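Local coordinates for protein cytosol aminopeptidase (Coxiella burnetii, PDB 3IJ3) that probably removes amino acids one at a time from the N termini of peptides, as a manganese-dependent metalloaminopeptidase of the M17 (leucine aminopeptidase) family, at residues D27-E32 with L153-A158; Q61-S66 with C76-S81; A202-I207 with I233-G238; C253-G258 with V303-G308. One frame throughout, in Å; residues are numbered along the deposited sequence.

Contact 1: residues D27-E32 with L153-A158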
loop_
_atom_site.group_PDB
_atom_site.type_symbol
_atom_site.label_atom_id
_atom_site.label_comp_id
_atom_site.label_asym_id
_atom_site.label_seq_id
_atom_site.Cartn_x
_atom_site.Cartn_y
_atom_site.Cartn_z
ATOM N N ASP A 27 15.463 25.945 38.384
ATOM C CA ASP A 27 14.798 25.875 39.693
ATOM C C ASP A 27 14.673 24.440 40.255
ATOM O O ASP A 27 14.045 24.242 41.287
ATOM C CB ASP A 27 13.462 26.608 39.714
ATOM C CG ASP A 27 12.416 25.967 38.843
ATOM O OD1 ASP A 27 12.673 24.875 38.282
ATOM O OD2 ASP A 27 11.317 26.566 38.732
ATOM N N CYS A 28 15.244 23.451 39.569
ATOM C CA CYS A 28 15.304 22.087 40.119
ATOM C C CYS A 28 16.513 21.974 41.074
ATOM O O CYS A 28 16.691 20.950 41.749
ATOM C CB CYS A 28 15.425 21.048 39.011
ATOM S SG CYS A 28 16.811 21.309 37.921
ATOM N N TYR A 29 17.350 23.016 41.113
ATOM C CA TYR A 29 18.541 23.016 41.961
ATOM C C TYR A 29 18.492 24.038 43.069
ATOM O O TYR A 29 17.815 25.060 42.961
ATOM C CB TYR A 29 19.807 23.303 41.141
ATOM C CG TYR A 29 20.128 22.289 40.078
ATOM C CD1 TYR A 29 20.444 20.984 40.419
ATOM C CD2 TYR A 29 20.196 22.651 38.736
ATOM C CE1 TYR A 29 20.769 20.035 39.443
ATOM C CE2 TYR A 29 20.520 21.725 37.761
ATOM C CZ TYR A 29 20.789 20.414 38.123
ATOM O OH TYR A 29 21.119 19.517 37.160
ATOM N N LEU A 30 19.244 23.745 44.132
ATOM C CA LEU A 30 19.401 24.630 45.265
ATOM C C LEU A 30 20.848 25.073 45.264
ATOM O O LEU A 30 21.738 24.274 44.989
ATOM C CB LEU A 30 19.067 23.911 46.566
ATOM C CG LEU A 30 17.627 23.438 46.674
ATOM C CD1 LEU A 30 17.457 22.556 47.895
ATOM C CD2 LEU A 30 16.678 24.613 46.707
ATOM N N THR A 31 21.106 26.342 45.563
ATOM C CA THR A 31 22.482 26.831 45.537
ATOM C C THR A 31 23.041 27.303 46.881
ATOM O O THR A 31 24.239 27.542 46.980
ATOM C CB THR A 31 22.674 27.887 44.424
ATOM O OG1 THR A 31 21.704 28.918 44.578
ATOM C CG2 THR A 31 22.492 27.228 43.039
ATOM N N GLU A 32 22.212 27.406 47.917
ATOM C CA GLU A 32 22.723 27.781 49.243
ATOM C C GLU A 32 22.995 26.511 50.042
ATOM O O GLU A 32 22.073 25.756 50.347
ATOM C CB GLU A 32 21.751 28.676 50.016
ATOM C CG GLU A 32 22.280 29.021 51.437
ATOM C CD GLU A 32 21.381 29.970 52.222
ATOM O OE1 GLU A 32 20.430 30.538 51.634
ATOM O OE2 GLU A 32 21.644 30.152 53.432
ATOM N N LEU A 153 17.529 19.516 44.199
ATOM C CA LEU A 153 18.847 18.988 44.534
ATOM C C LEU A 153 19.877 20.074 44.704
ATOM O O LEU A 153 19.970 21.008 43.887
ATOM C CB LEU A 153 19.314 18.049 43.417
ATOM C CG LEU A 153 20.536 17.157 43.618
ATOM C CD1 LEU A 153 20.266 16.120 44.747
ATOM C CD2 LEU A 153 20.867 16.413 42.293
ATOM N N PHE A 154 20.692 19.942 45.748
ATOM C CA PHE A 154 21.744 20.876 45.967
ATOM C C PHE A 154 22.804 20.762 44.867
ATOM O O PHE A 154 23.234 19.654 44.522
ATOM C CB PHE A 154 22.392 20.657 47.325
ATOM C CG PHE A 154 23.576 21.540 47.555
ATOM C CD1 PHE A 154 23.420 22.911 47.585
ATOM C CD2 PHE A 154 24.846 21.007 47.724
ATOM C CE1 PHE A 154 24.515 23.751 47.786
ATOM C CE2 PHE A 154 25.937 21.836 47.923
ATOM C CZ PHE A 154 25.767 23.210 47.942
ATOM N N LEU A 155 23.218 21.912 44.321
ATOM C CA LEU A 155 24.264 21.958 43.301
ATOM C C LEU A 155 25.493 22.691 43.876
ATOM O O LEU A 155 25.467 23.917 44.008
ATOM C CB LEU A 155 23.747 22.653 42.036
ATOM C CG LEU A 155 24.708 22.827 40.861
ATOM C CD1 LEU A 155 25.315 21.529 40.428
ATOM C CD2 LEU A 155 23.951 23.492 39.670
ATOM N N PRO A 156 26.566 21.953 44.200
ATOM C CA PRO A 156 27.774 22.561 44.789
ATOM C C PRO A 156 28.419 23.593 43.865
ATOM O O PRO A 156 28.397 23.442 42.638
ATOM C CB PRO A 156 28.718 21.373 45.014
ATOM C CG PRO A 156 27.900 20.168 44.862
ATOM C CD PRO A 156 26.716 20.498 44.020
ATOM N N GLN A 157 29.018 24.610 44.461
ATOM C CA GLN A 157 29.603 25.722 43.718
ATOM C C GLN A 157 30.663 25.270 42.710
ATOM O O GLN A 157 30.750 25.822 41.593
ATOM C CB GLN A 157 30.146 26.769 44.715
ATOM C CG GLN A 157 30.325 28.169 44.121
ATOM C CD GLN A 157 31.504 28.263 43.187
ATOM O OE1 GLN A 157 32.555 27.671 43.445
ATOM N NE2 GLN A 157 31.351 29.033 42.103
ATOM N N ALA A 158 31.420 24.238 43.067
ATOM C CA ALA A 158 32.487 23.720 42.193
ATOM C C ALA A 158 31.978 23.183 40.854
ATOM O O ALA A 158 32.708 23.176 39.857
ATOM C CB ALA A 158 33.277 22.628 42.930
#

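Contact 2: residues Q61-S66 with C76-S81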
loop_
_atom_site.group_PDB
_atom_site.type_symbol
_atom_site.label_atom_id
_atom_site.label_comp_id
_atom_site.label_asym_id
_atom_site.label_seq_id
_atom_site.Cartn_x
_atom_site.Cartn_y
_atom_site.Cartn_z
ATOM N N GLN A 61 15.196 -2.852 59.633
ATOM C CA GLN A 61 13.835 -3.427 59.502
ATOM C C GLN A 61 13.075 -2.837 58.319
ATOM O O GLN A 61 12.395 -3.562 57.553
ATOM C CB GLN A 61 13.002 -3.154 60.760
ATOM C CG GLN A 61 13.519 -3.816 62.057
ATOM C CD GLN A 61 13.252 -5.315 62.125
ATOM O OE1 GLN A 61 12.727 -5.932 61.172
ATOM N NE2 GLN A 61 13.609 -5.919 63.271
ATOM N N TRP A 62 13.185 -1.519 58.161
ATOM C CA TRP A 62 12.449 -0.833 57.093
ATOM C C TRP A 62 12.917 -1.225 55.700
ATOM O O TRP A 62 12.090 -1.500 54.826
ATOM C CB TRP A 62 12.484 0.686 57.265
ATOM C CG TRP A 62 11.836 1.405 56.151
ATOM C CD1 TRP A 62 12.449 2.047 55.112
ATOM C CD2 TRP A 62 10.431 1.531 55.925
ATOM N NE1 TRP A 62 11.506 2.579 54.262
ATOM C CE2 TRP A 62 10.260 2.292 54.750
ATOM C CE3 TRP A 62 9.306 1.079 56.602
ATOM C CZ2 TRP A 62 9.000 2.586 54.228
ATOM C CZ3 TRP A 62 8.046 1.399 56.092
ATOM C CH2 TRP A 62 7.914 2.148 54.925
ATOM N N VAL A 63 14.223 -1.235 55.477
ATOM C CA VAL A 63 14.746 -1.599 54.168
ATOM C C VAL A 63 14.315 -3.027 53.813
ATOM O O VAL A 63 13.931 -3.291 52.674
ATOM C CB VAL A 63 16.271 -1.403 54.073
ATOM C CG1 VAL A 63 16.782 -1.860 52.716
ATOM C CG2 VAL A 63 16.642 0.086 54.322
ATOM N N LYS A 64 14.362 -3.934 54.788
ATOM C CA LYS A 64 13.904 -5.313 54.571
ATOM C C LYS A 64 12.377 -5.350 54.337
ATOM O O LYS A 64 11.904 -5.963 53.372
ATOM C CB LYS A 64 14.287 -6.188 55.751
ATOM C CG LYS A 64 13.840 -7.640 55.630
ATOM C CD LYS A 64 14.325 -8.470 56.802
ATOM C CE LYS A 64 13.867 -9.925 56.684
ATOM N NZ LYS A 64 14.296 -10.724 57.867
ATOM N N ALA A 65 11.620 -4.641 55.172
ATOM C CA ALA A 65 10.154 -4.602 55.037
ATOM C C ALA A 65 9.665 -3.967 53.724
ATOM O O ALA A 65 8.601 -4.310 53.228
ATOM C CB ALA A 65 9.539 -3.867 56.209
ATOM N N SER A 66 10.444 -3.049 53.177
ATOM C CA SER A 66 10.070 -2.347 51.942
ATOM C C SER A 66 10.239 -3.184 50.680
ATOM O O SER A 66 9.614 -2.885 49.671
ATOM C CB SER A 66 10.911 -1.080 51.784
ATOM O OG SER A 66 12.238 -1.412 51.378
ATOM N N CYS A 76 14.341 3.617 47.907
ATOM C CA CYS A 76 13.874 3.286 49.242
ATOM C C CYS A 76 13.974 4.567 50.061
ATOM O O CYS A 76 15.080 5.047 50.330
ATOM C CB CYS A 76 14.689 2.160 49.885
ATOM S SG CYS A 76 14.044 1.677 51.533
ATOM N N SER A 77 12.815 5.157 50.388
ATOM C CA SER A 77 12.745 6.339 51.248
ATOM C C SER A 77 12.738 5.842 52.687
ATOM O O SER A 77 11.829 5.101 53.084
ATOM C CB SER A 77 11.475 7.141 50.937
ATOM O OG SER A 77 11.497 7.566 49.587
ATOM N N ILE A 78 13.757 6.210 53.446
ATOM C CA ILE A 78 13.944 5.744 54.824
ATOM C C ILE A 78 13.525 6.794 55.841
ATOM O O ILE A 78 14.012 7.911 55.810
ATOM C CB ILE A 78 15.412 5.398 55.082
ATOM C CG1 ILE A 78 15.876 4.305 54.102
ATOM C CG2 ILE A 78 15.635 4.961 56.543
ATOM C CD1 ILE A 78 17.346 4.068 54.128
ATOM N N PRO A 79 12.629 6.425 56.768
ATOM C CA PRO A 79 12.203 7.415 57.769
ATOM C C PRO A 79 13.133 7.633 58.943
ATOM O O PRO A 79 13.920 6.741 59.329
ATOM C CB PRO A 79 10.874 6.833 58.281
ATOM C CG PRO A 79 11.053 5.340 58.147
ATOM C CD PRO A 79 11.842 5.177 56.844
ATOM N N GLU A 80 13.068 8.845 59.492
ATOM C CA GLU A 80 13.738 9.186 60.726
ATOM C C GLU A 80 12.766 8.627 61.768
ATOM O O GLU A 80 11.671 8.228 61.392
ATOM C CB GLU A 80 13.811 10.694 60.919
ATOM C CG GLU A 80 14.776 11.448 60.004
ATOM C CD GLU A 80 16.236 11.266 60.397
ATOM O OE1 GLU A 80 16.532 10.390 61.247
ATOM O OE2 GLU A 80 17.090 12.013 59.850
ATOM N N SER A 81 13.137 8.632 63.046
ATOM C CA SER A 81 12.224 8.157 64.121
ATOM C C SER A 81 11.009 9.088 64.243
ATOM O O SER A 81 9.973 8.704 64.787
ATOM C CB SER A 81 12.939 8.031 65.472
ATOM O OG SER A 81 13.217 9.294 66.065
#

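Contact 3: residues A202-I207 with I233-G238. With SO4 (sulfate ion), chain G.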
loop_
_atom_site.group_PDB
_atom_site.type_symbol
_atom_site.label_atom_id
_atom_site.label_comp_id
_atom_site.label_asym_id
_atom_site.label_seq_id
_atom_site.Cartn_x
_atom_site.Cartn_y
_atom_site.Cartn_z
ATOM N N ALA A 202 27.577 38.334 20.357
ATOM C CA ALA A 202 27.929 37.715 19.068
ATOM C C ALA A 202 27.171 38.521 18.014
ATOM O O ALA A 202 26.194 39.202 18.353
ATOM C CB ALA A 202 27.497 36.263 19.005
ATOM N N LYS A 203 27.638 38.502 16.766
ATOM C CA LYS A 203 26.988 39.233 15.683
ATOM C C LYS A 203 26.140 38.248 14.875
ATOM O O LYS A 203 26.536 37.094 14.703
ATOM C CB LYS A 203 28.021 39.935 14.746
ATOM C CG LYS A 203 28.849 38.983 13.881
ATOM C CD LYS A 203 29.516 39.585 12.570
ATOM C CE LYS A 203 30.883 40.151 12.737
ATOM N NZ LYS A 203 31.458 40.464 11.381
ATOM N N VAL A 204 24.979 38.693 14.425
ATOM C CA VAL A 204 24.090 37.861 13.628
ATOM C C VAL A 204 23.621 38.612 12.393
ATOM O O VAL A 204 23.165 39.768 12.476
ATOM C CB VAL A 204 22.843 37.423 14.420
ATOM C CG1 VAL A 204 21.955 36.493 13.564
ATOM C CG2 VAL A 204 23.243 36.726 15.718
ATOM N N LYS A 205 23.725 37.932 11.255
ATOM C CA LYS A 205 23.282 38.419 9.969
ATOM C C LYS A 205 22.182 37.451 9.513
ATOM O O LYS A 205 22.348 36.253 9.642
ATOM C CB LYS A 205 24.474 38.368 8.971
ATOM C CG LYS A 205 24.102 38.584 7.535
ATOM C CD LYS A 205 25.323 38.784 6.645
ATOM C CE LYS A 205 26.201 37.586 6.528
ATOM N NZ LYS A 205 27.285 37.885 5.545
ATOM N N ILE A 206 21.080 37.980 8.995
ATOM C CA ILE A 206 19.990 37.171 8.452
ATOM C C ILE A 206 19.912 37.474 6.962
ATOM O O ILE A 206 19.730 38.641 6.567
ATOM C CB ILE A 206 18.652 37.529 9.091
ATOM C CG1 ILE A 206 18.719 37.423 10.621
ATOM C CG2 ILE A 206 17.516 36.666 8.500
ATOM C CD1 ILE A 206 19.045 36.057 11.146
ATOM N N ILE A 207 20.087 36.431 6.155
ATOM C CA ILE A 207 20.020 36.541 4.709
ATOM C C ILE A 207 18.612 36.071 4.314
ATOM O O ILE A 207 18.226 34.935 4.573
ATOM C CB ILE A 207 21.115 35.728 4.001
ATOM C CG1 ILE A 207 22.498 36.173 4.507
ATOM C CG2 ILE A 207 20.996 35.892 2.451
ATOM C CD1 ILE A 207 23.684 35.479 3.794
ATOM N N ILE A 233 20.592 32.053 8.570
ATOM C CA ILE A 233 21.098 32.693 9.796
ATOM C C ILE A 233 22.621 32.482 9.831
ATOM O O ILE A 233 23.071 31.349 9.712
ATOM C CB ILE A 233 20.474 32.025 11.036
ATOM C CG1 ILE A 233 18.958 32.121 10.980
ATOM C CG2 ILE A 233 21.012 32.663 12.354
ATOM C CD1 ILE A 233 18.252 31.057 11.831
ATOM N N ASP A 234 23.383 33.556 10.076
ATOM C CA ASP A 234 24.859 33.536 10.082
ATOM C C ASP A 234 25.358 34.299 11.303
ATOM O O ASP A 234 25.273 35.524 11.345
ATOM C CB ASP A 234 25.347 34.175 8.773
ATOM C CG ASP A 234 26.873 34.083 8.548
ATOM O OD1 ASP A 234 27.604 33.562 9.396
ATOM O OD2 ASP A 234 27.336 34.546 7.455
ATOM N N LEU A 235 25.788 33.562 12.321
ATOM C CA LEU A 235 26.298 34.133 13.566
ATOM C C LEU A 235 27.803 33.997 13.660
ATOM O O LEU A 235 28.367 32.956 13.271
ATOM C CB LEU A 235 25.627 33.460 14.781
ATOM C CG LEU A 235 26.147 33.759 16.212
ATOM C CD1 LEU A 235 25.091 33.444 17.276
ATOM C CD2 LEU A 235 27.443 32.969 16.523
ATOM N N LYS A 236 28.466 35.038 14.184
ATOM C CA LYS A 236 29.907 35.008 14.401
ATOM C C LYS A 236 30.262 35.511 15.798
ATOM O O LYS A 236 29.640 36.430 16.320
ATOM C CB LYS A 236 30.685 35.813 13.356
ATOM C CG LYS A 236 30.672 35.159 11.996
ATOM C CD LYS A 236 31.503 35.890 10.955
ATOM C CE LYS A 236 31.693 34.985 9.727
ATOM N NZ LYS A 236 32.561 35.595 8.673
ATOM N N TRP A 237 31.293 34.905 16.367
ATOM C CA TRP A 237 31.786 35.266 17.696
ATOM C C TRP A 237 33.236 34.887 17.855
ATOM O O TRP A 237 33.702 33.930 17.260
ATOM C CB TRP A 237 30.960 34.517 18.761
ATOM C CG TRP A 237 31.441 34.587 20.180
ATOM C CD1 TRP A 237 30.990 35.424 21.136
ATOM C CD2 TRP A 237 32.439 33.757 20.805
ATOM N NE1 TRP A 237 31.645 35.193 22.327
ATOM C CE2 TRP A 237 32.528 34.162 22.153
ATOM C CE3 TRP A 237 33.241 32.696 20.365
ATOM C CZ2 TRP A 237 33.414 33.559 23.066
ATOM C CZ3 TRP A 237 34.123 32.106 21.259
ATOM C CH2 TRP A 237 34.199 32.532 22.599
ATOM N N GLY A 238 33.958 35.655 18.666
ATOM C CA GLY A 238 35.313 35.291 19.000
ATOM C C GLY A 238 36.401 36.095 18.341
ATOM O O GLY A 238 36.147 36.886 17.430
HETATM S S SO4 G . 34.439 38.327 9.344
HETATM O O1 SO4 G . 33.306 39.006 9.964
HETATM O O2 SO4 G . 35.682 38.981 9.744
HETATM O O3 SO4 G . 34.477 36.944 9.789
HETATM O O4 SO4 G . 34.328 38.377 7.891
HETATM O O HOH W 1 26.739 34.643 4.793
#

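Contact 4: residues C253-G258 with V303-G308. With LI (lithium ion), chain C.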
loop_
_atom_site.group_PDB
_atom_site.type_symbol
_atom_site.label_atom_id
_atom_site.label_comp_id
_atom_site.label_asym_id
_atom_site.label_seq_id
_atom_site.Cartn_x
_atom_site.Cartn_y
_atom_site.Cartn_z
ATOM N N CYS A 253 12.034 23.737 9.546
ATOM C CA CYS A 253 11.052 23.959 10.619
ATOM C C CYS A 253 9.852 23.030 10.571
ATOM O O CYS A 253 9.289 22.668 11.621
ATOM C CB CYS A 253 10.677 25.429 10.680
ATOM S SG CYS A 253 12.150 26.438 11.181
ATOM N N PHE A 254 9.458 22.663 9.359
ATOM C CA PHE A 254 8.457 21.624 9.152
ATOM C C PHE A 254 8.733 20.987 7.803
ATOM O O PHE A 254 9.066 21.673 6.834
ATOM C CB PHE A 254 7.002 22.094 9.218
ATOM C CG PHE A 254 6.050 20.957 9.238
ATOM C CD1 PHE A 254 5.907 20.192 10.396
ATOM C CD2 PHE A 254 5.339 20.584 8.099
ATOM C CE1 PHE A 254 5.072 19.084 10.426
ATOM C CE2 PHE A 254 4.490 19.481 8.135
ATOM C CZ PHE A 254 4.372 18.724 9.283
ATOM N N ASP A 255 8.671 19.658 7.773
ATOM C CA ASP A 255 8.879 18.923 6.545
ATOM C C ASP A 255 7.638 18.096 6.170
ATOM O O ASP A 255 7.336 17.081 6.793
ATOM C CB ASP A 255 10.113 18.037 6.678
ATOM C CG ASP A 255 10.542 17.400 5.356
ATOM O OD1 ASP A 255 9.975 17.741 4.298
ATOM O OD2 ASP A 255 11.455 16.539 5.431
ATOM N N SER A 256 6.890 18.557 5.169
ATOM C CA SER A 256 5.754 17.812 4.665
ATOM C C SER A 256 6.208 16.755 3.669
ATOM O O SER A 256 5.423 15.884 3.273
ATOM C CB SER A 256 4.811 18.740 3.917
ATOM O OG SER A 256 5.462 19.270 2.749
ATOM N N GLY A 257 7.458 16.879 3.230
ATOM C CA GLY A 257 8.009 16.062 2.177
ATOM C C GLY A 257 7.976 16.777 0.844
ATOM O O GLY A 257 8.710 16.410 -0.084
ATOM N N GLY A 258 7.164 17.842 0.746
ATOM C CA GLY A 258 6.998 18.548 -0.523
ATOM C C GLY A 258 6.090 17.711 -1.424
ATOM O O GLY A 258 5.300 16.882 -0.940
ATOM N N VAL A 303 14.054 26.976 6.794
ATOM C CA VAL A 303 12.990 26.905 5.805
ATOM C C VAL A 303 11.870 25.959 6.223
ATOM O O VAL A 303 11.990 25.235 7.226
ATOM C CB VAL A 303 13.559 26.265 4.500
ATOM C CG1 VAL A 303 14.865 26.924 4.003
ATOM C CG2 VAL A 303 13.821 24.736 4.672
ATOM N N GLU A 304 10.745 26.026 5.504
ATOM C CA GLU A 304 9.694 25.020 5.635
ATOM C C GLU A 304 9.673 24.319 4.285
ATOM O O GLU A 304 9.799 24.982 3.251
ATOM C CB GLU A 304 8.285 25.599 5.931
ATOM C CG GLU A 304 7.169 24.473 6.083
ATOM C CD GLU A 304 5.809 24.967 6.665
ATOM O OE1 GLU A 304 5.756 26.137 7.113
ATOM O OE2 GLU A 304 4.794 24.181 6.677
ATOM N N ASN A 305 9.561 22.991 4.282
ATOM C CA ASN A 305 9.435 22.228 3.040
ATOM C C ASN A 305 7.945 21.991 2.886
ATOM O O ASN A 305 7.401 21.036 3.419
ATOM C CB ASN A 305 10.223 20.917 3.100
ATOM C CG ASN A 305 10.315 20.210 1.751
ATOM O OD1 ASN A 305 10.179 20.845 0.686
ATOM N ND2 ASN A 305 10.567 18.888 1.786
ATOM N N ALA A 306 7.296 22.869 2.141
ATOM C CA ALA A 306 5.853 22.856 2.031
ATOM C C ALA A 306 5.302 22.380 0.710
ATOM O O ALA A 306 6.000 22.313 -0.282
ATOM C CB ALA A 306 5.328 24.292 2.265
ATOM N N ILE A 307 4.003 22.099 0.743
ATOM C CA ILE A 307 3.243 21.711 -0.436
ATOM C C ILE A 307 2.343 22.860 -0.774
ATOM O O ILE A 307 1.579 23.360 0.067
ATOM C CB ILE A 307 2.400 20.466 -0.211
ATOM C CG1 ILE A 307 3.316 19.263 -0.066
ATOM C CG2 ILE A 307 1.450 20.253 -1.399
ATOM C CD1 ILE A 307 2.611 18.009 0.353
ATOM N N GLY A 308 2.459 23.333 -2.004
ATOM C CA GLY A 308 1.613 24.419 -2.430
ATOM C C GLY A 308 1.922 24.801 -3.870
ATOM O O GLY A 308 2.745 24.167 -4.506
HETATM LI LI LI C . 13.603 16.896 6.077
HETATM O O HOH W 2 13.994 15.212 5.248
#

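Contact 1: residues D27-E32 with L153-A158
Tyr29 and Leu30 run parallel to Leu153 and Phe154 as a very short pair of strands, their CA atoms 4.8 Å apart at Tyr29-Leu153. Three backbone hydrogen bonds stitch the pair: Leu153 N to Cys28 O, Leu30 N to Leu153 O and Leu155 N to Leu30 O. Leu153 O also receives a CA-H...O contact from Tyr29 CA (3.1 Å).

Tyr29 and Leu153 leave the sheet on one face, Leu30 and Phe154 on the other. The Tyr29 ring is flanked on both faces: Leu155 CD2 makes a CH-pi contact over one, 4.1 Å from the ring centroid, and Cys28 SG lies over the opposite one, offset toward the rim, while Leu153 O meets the ring edge in plane. The CG of Leu155 stands opposite its own backbone N (chi1 179°), which carries the branched end across to this ring. A tyrosine suits the place because its ring packs among leucines while its hydroxyl ends in a hydrogen bond to Leu130 O of helix 123-135.

In the six-stranded mixed sheet of the N-terminal domain, strand 29-30 is an outermost strand of this chain, added beside 151-154. On the side of Leu30 and Phe154, the end of the Phe154 side chain leans to the neighbouring strand, CD1 3.4 Å from Leu30 O, which lies oblique to the ring. Its CE1 reaches the backbone of Thr31 and Glu32, and Phe37 meets the same ring with its own. Leu30 completes this apolar patch by resting on Phe37 and on Ala112 of strand 111-114.

Contact 2: residues Q61-S66 with C76-S81
Trp62, projecting from helix 57-66, lays its indole against Pro79 and strand 75-79, and the tight part of the contact is built round it. Pro79 CD sits over one face of the five-membered ring, 3.6 Å from its centroid and 10° off the normal, a CH-pi contact that suits the compact, rigid proline ring. At the same ring NE1 donates to Ser77 O at 2.8 Å. This bond is bent (131° at the hydrogen), since the oxygen lies 32° out of the indole plane, but it gives the ring's N-H a partner and fixes how the ring is turned. With CG held anti to the backbone N (chi1 176°), the indole is extended from the helix to meet the strand. Trp62 and Pro79 of a second subunit also pack on this ring.

Helix and strand run roughly antiparallel, their axes 9.0 Å apart at 144°, so the helix packs against the strand at one margin of the N-terminal domain's mixed sheet. Beside the indole, Cys76 SG approaches obliquely, 3.8 Å from Trp62 NE1, as a sulfur-aromatic neighbour.

Packing is looser around Val63, whose CG2 touches Ile78 CD1 at 4.0 Å and Cys76 SG at a similar separation; these apolar groups merely touch. Lys64 is exposed and takes no part, as suits a long charged chain; Gln61 packs on Thr82 of the second subunit.

Contact 3: residues A202-I207 with I233-G238
Asp234 OD2 has several partners: water 1 donates to it at 2.7 Å, Arg297 of strand 295-305 forms a salt bridge, and Lys205 NZ adds a long one at 3.8 Å. The two strands, 203-208 and 231-237, form an antiparallel ladder at the margin of the catalytic domain's mixed sheet, their axes 4.7 Å apart. Lys203-Lys236 and Lys205-Asp234 are its hydrogen-bonded pairs, each closed by two N-H...O bonds of 2.9 Å.

The lysines and Asp234 share one face, and the long aliphatic stems of Lys203 and Lys236 lie side by side, CG of Lys203 against CB of Lys236 at 3.7 Å. Lys236 NZ (to O3, 2.6 Å) and Lys203 NZ (to O1, 2.7 Å) bind a sulfate, probably from the crystallisation liquor, as does Arg295; Lys236 has a further salt bridge to Glu349. On the opposite face Val204, Leu235, Ile206 and Ile233 turn branched apolar groups toward helix 186-200, as suits a strand face covered by a helix. Ala202, small enough to fit against Trp237, brings its CB near the plane of the indole at its edge.

The carbon stem of Lys205, bent at chi3 (66°), brings its CE to 3.4 Å from Asp234 OD2.

Contact 4: residues C253-G258 with V303-G308
Asn305, which has the most surface buried by the contact, faces Asp255 side by side and gives its ND2 to Asp255 OD1 at 2.8 Å, on the syn side but 34° out of the carboxylate plane. Gly257 N reaches the same oxygen from the opposite face, closing an Asx turn, so OD1 is held from two sides. That leaves OD2 to bind the lithium ion at 2.3 Å, in a site completed by Asp273, Glu334 and a water, to which Lys250 also belongs; the family's manganese would probably sit at such a site. An amide suits position 305 because ND2 also donates to Thr331 O.

Asn305 O is shared by the backbone N and the OG of Ser256, the latter at 2.7 Å. That hydroxyl also accepts from Gly258 N, forming an ST turn. Phe254 CB lies near the stem of Glu304, whose acid end pairs with Arg313 of a third subunit. Ile307 packs on Gly258, where glycine suits the positive phi and the closeness of Asn305 OD1.

Strand 254-255 runs parallel to the end of strand 295-305, with helix 217-223 against Val303 and Asn305, helix 186-200 against Cys253, and Ile307 meeting Ile307 of neighbouring subunits.

Overall arrangement
From the N terminus, residues 27-32 form a short strand whose partner lies 121 residues on, in 153-158, so contact 1 closes a long loop holding most of the N-terminal domain. Contact 2 is nested inside that loop and joins helix 57-66 to strand 75-79; contacts 1 and 2 both reach the same sheet, at its two outermost strands, with centres about 27 Å apart. The chain then passes into the catalytic domain, where contact 3 closes a short loop through two helices, and contact 4, in series, closes one of 44 residues holding helices 264-267 and 275-289. These last two share one sheet, strands 231-237 and 295-305 being neighbours. No contacts cross.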